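Local coordinates for protein adenylyltransferase MntA (Shewanella oneidensis MR-1, PDB 6M6U) that neutralises its cognate toxin HepT by transferring three AMP units from ATP, one after another, onto a toxin tyrosine, using magnesium, at residues E[112-115]-E[116-119]. The protein carries 2 engineered substitutions. Residues are numbered along the deposited sequence; the frame is centred on the assembly and turned at random.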
ATOM      1  N   GLN E 112      23.903  16.956 -18.545  1.00 44.26           N
ATOM      2  CA  GLN E 112      25.351  17.005 -18.372  1.00 43.58           C
ATOM      3  C   GLN E 112      25.744  18.035 -17.319  1.00 43.03           C
ATOM      4  O   GLN E 112      26.617  17.770 -16.485  1.00 43.60           O
ATOM      5  CB  GLN E 112      26.023  17.294 -19.710  1.00 43.28           C
ATOM      6  CG  GLN E 112      26.002  16.089 -20.641  1.00 41.09           C
ATOM      7  CD  GLN E 112      26.524  16.399 -22.024  1.00 41.78           C
ATOM      8  OE1 GLN E 112      26.800  17.549 -22.358  1.00 40.83           O
ATOM      9  NE2 GLN E 112      26.668  15.364 -22.841  1.00 46.72           N
ATOM     10  N   HIS E 113      25.095  19.202 -17.324  1.00 42.59           N
ATOM     11  CA  HIS E 113      25.368  20.197 -16.289  1.00 49.32           C
ATOM     12  C   HIS E 113      24.912  19.722 -14.918  1.00 47.96           C
ATOM     13  O   HIS E 113      25.554  20.039 -13.910  1.00 46.99           O
ATOM     14  CB  HIS E 113      24.697  21.528 -16.624  1.00 53.40           C
ATOM     15  CG  HIS E 113      25.436  22.338 -17.641  1.00 56.83           C
ATOM     16  ND1 HIS E 113      25.058  22.395 -18.966  1.00 58.08           N
ATOM     17  CD2 HIS E 113      26.532  23.124 -17.528  1.00 60.16           C
ATOM     18  CE1 HIS E 113      25.889  23.183 -19.624  1.00 60.94           C
ATOM     19  NE2 HIS E 113      26.793  23.638 -18.775  1.00 62.29           N
ATOM     20  N   LEU E 114      23.813  18.966 -14.857  1.00 47.84           N
ATOM     21  CA  LEU E 114      23.368  18.426 -13.576  1.00 43.40           C
ATOM     22  C   LEU E 114      24.363  17.404 -13.034  1.00 45.74           C
ATOM     23  O   LEU E 114      24.651  17.388 -11.832  1.00 49.23           O
ATOM     24  CB  LEU E 114      21.980  17.801 -13.715  1.00 44.15           C
ATOM     25  CG  LEU E 114      21.518  17.120 -12.423  1.00 45.60           C
ATOM     26  CD1 LEU E 114      21.339  18.152 -11.303  1.00 30.47           C
ATOM     27  CD2 LEU E 114      20.251  16.288 -12.631  1.00 47.44           C
ATOM     28  N   GLN E 115      24.904  16.550 -13.909  1.00 44.48           N
ATOM     29  CA  GLN E 115      25.857  15.535 -13.467  1.00 45.97           C
ATOM     30  C   GLN E 115      27.103  16.160 -12.854  1.00 50.31           C
ATOM     31  O   GLN E 115      27.600  15.687 -11.825  1.00 53.94           O
ATOM     32  CB  GLN E 115      26.240  14.627 -14.634  1.00 45.86           C
ATOM     33  CG  GLN E 115      25.162  13.636 -15.007  1.00 53.42           C
ATOM     34  CD  GLN E 115      24.919  12.606 -13.920  1.00 52.34           C
ATOM     35  OE1 GLN E 115      24.360  12.913 -12.864  1.00 52.75           O
ATOM     36  NE2 GLN E 115      25.349  11.376 -14.170  1.00 49.64           N
ATOM     37  N   ALA E 116      27.629  17.218 -13.478  1.00 40.84           N
ATOM     38  CA  ALA E 116      28.751  17.928 -12.875  1.00 45.70           C
ATOM     39  C   ALA E 116      28.359  18.517 -11.524  1.00 45.46           C
ATOM     40  O   ALA E 116      29.127  18.436 -10.558  1.00 52.16           O
ATOM     41  CB  ALA E 116      29.261  19.019 -13.824  1.00 39.65           C
ATOM     42  N   GLU E 117      27.156  19.091 -11.429  1.00 43.11           N
ATOM     43  CA  GLU E 117      26.726  19.736 -10.187  1.00 46.41           C
ATOM     44  C   GLU E 117      26.587  18.738  -9.040  1.00 46.23           C
ATOM     45  O   GLU E 117      26.897  19.060  -7.888  1.00 49.42           O
ATOM     46  CB  GLU E 117      25.395  20.459 -10.401  1.00 45.93           C
ATOM     47  CG  GLU E 117      25.473  21.737 -11.220  1.00 51.31           C
ATOM     48  CD  GLU E 117      24.099  22.237 -11.635  1.00 59.04           C
ATOM     49  OE1 GLU E 117      23.094  21.593 -11.260  1.00 58.79           O
ATOM     50  OE2 GLU E 117      24.024  23.270 -12.335  1.00 63.92           O
ATOM     51  N   ARG E 118      26.100  17.533  -9.326  1.00 48.44           N
ATOM     52  CA  ARG E 118      25.681  16.614  -8.275  1.00 45.35           C
ATOM     53  C   ARG E 118      26.563  15.377  -8.170  1.00 45.86           C
ATOM     54  O   ARG E 118      26.223  14.452  -7.421  1.00 44.56           O
ATOM     55  CB  ARG E 118      24.232  16.188  -8.503  1.00 42.18           C
ATOM     56  CG  ARG E 118      24.090  15.230  -9.666  1.00 41.55           C
ATOM     57  CD  ARG E 118      22.667  14.776  -9.855  1.00 40.19           C
ATOM     58  NE  ARG E 118      22.600  13.710 -10.844  1.00 44.33           N
ATOM     59  CZ  ARG E 118      21.600  12.840 -10.932  1.00 45.92           C
ATOM     60  NH1 ARG E 118      20.581  12.913 -10.080  1.00 38.07           N
ATOM     61  NH2 ARG E 118      21.627  11.898 -11.867  1.00 43.73           N
ATOM     62  N   GLN E 119      27.681  15.330  -8.902  1.00 47.75           N
ATOM     63  CA  GLN E 119      28.525  14.137  -8.880  1.00 54.96           C
ATOM     64  C   GLN E 119      29.000  13.820  -7.467  1.00 61.27           C
ATOM     65  O   GLN E 119      29.091  12.648  -7.085  1.00 66.74           O
ATOM     66  CB  GLN E 119      29.715  14.312  -9.827  1.00 59.86           C
ATOM     67  CG  GLN E 119      30.593  13.073  -9.970  1.00 64.84           C
ATOM     68  CD  GLN E 119      29.877  11.908 -10.640  1.00 71.77           C
ATOM     69  OE1 GLN E 119      29.087  12.093 -11.566  1.00 73.47           O
ATOM     70  NE2 GLN E 119      30.152  10.699 -10.165  1.00 75.62           N
TER
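R118 holds CG between its own backbone N and carbonyl carbon (chi1 73°) and then runs extended to NE, while Q115 folds back at chi2 (-67°); these torsions turn the guanidinium toward the earlier turn and bring the amide oxygen to its edge. OE1 of Q115 lies in the guanidinium plane and takes two bonds from that side-on edge. The one from R118 NE is short, 2.8 Å to Q115 OE1, and arrives nearly along the amide C=O axis. The other, from R118 NH2, measures 3.1 Å to the same OE1 but comes from above the carbonyl plane, off the lone pairs; the amide and guanidinium planes stand 57° apart. L114 reaches the arginine from another side: its CD2 lies over one guanidinium face, offset toward the rim, and its CG packs at 3.7 Å on R118 CD. This is an i/i+3 and i/i+4 grouping on the long helix 97-125, which extends from the nucleotidyltransferase fold; the helix is important for the interaction with HepT, and both of its halves are needed for full antitoxin function. Backbone bonds continue the helix: A116 N to Q112 O (3.2 Å), E117 N to H113 O (3.1 Å) and R118 N to L114 O (2.9 Å). The pair of bonds to Q115 restricts rotation of the guanidinium; NH2 also makes a salt bridge to D3 of one HepT chain, and NH1 a hydrogen bond to the P66 carbonyl oxygen of another. E117 crosses L114 at about a right angle, its OE1 3.9 Å from L114 CD1, and directs its carboxylate to S69 and R97 of a HepT subunit. The H113 ring meets H102 of that same toxin chain, with ND1 bonded to S109 O one turn back.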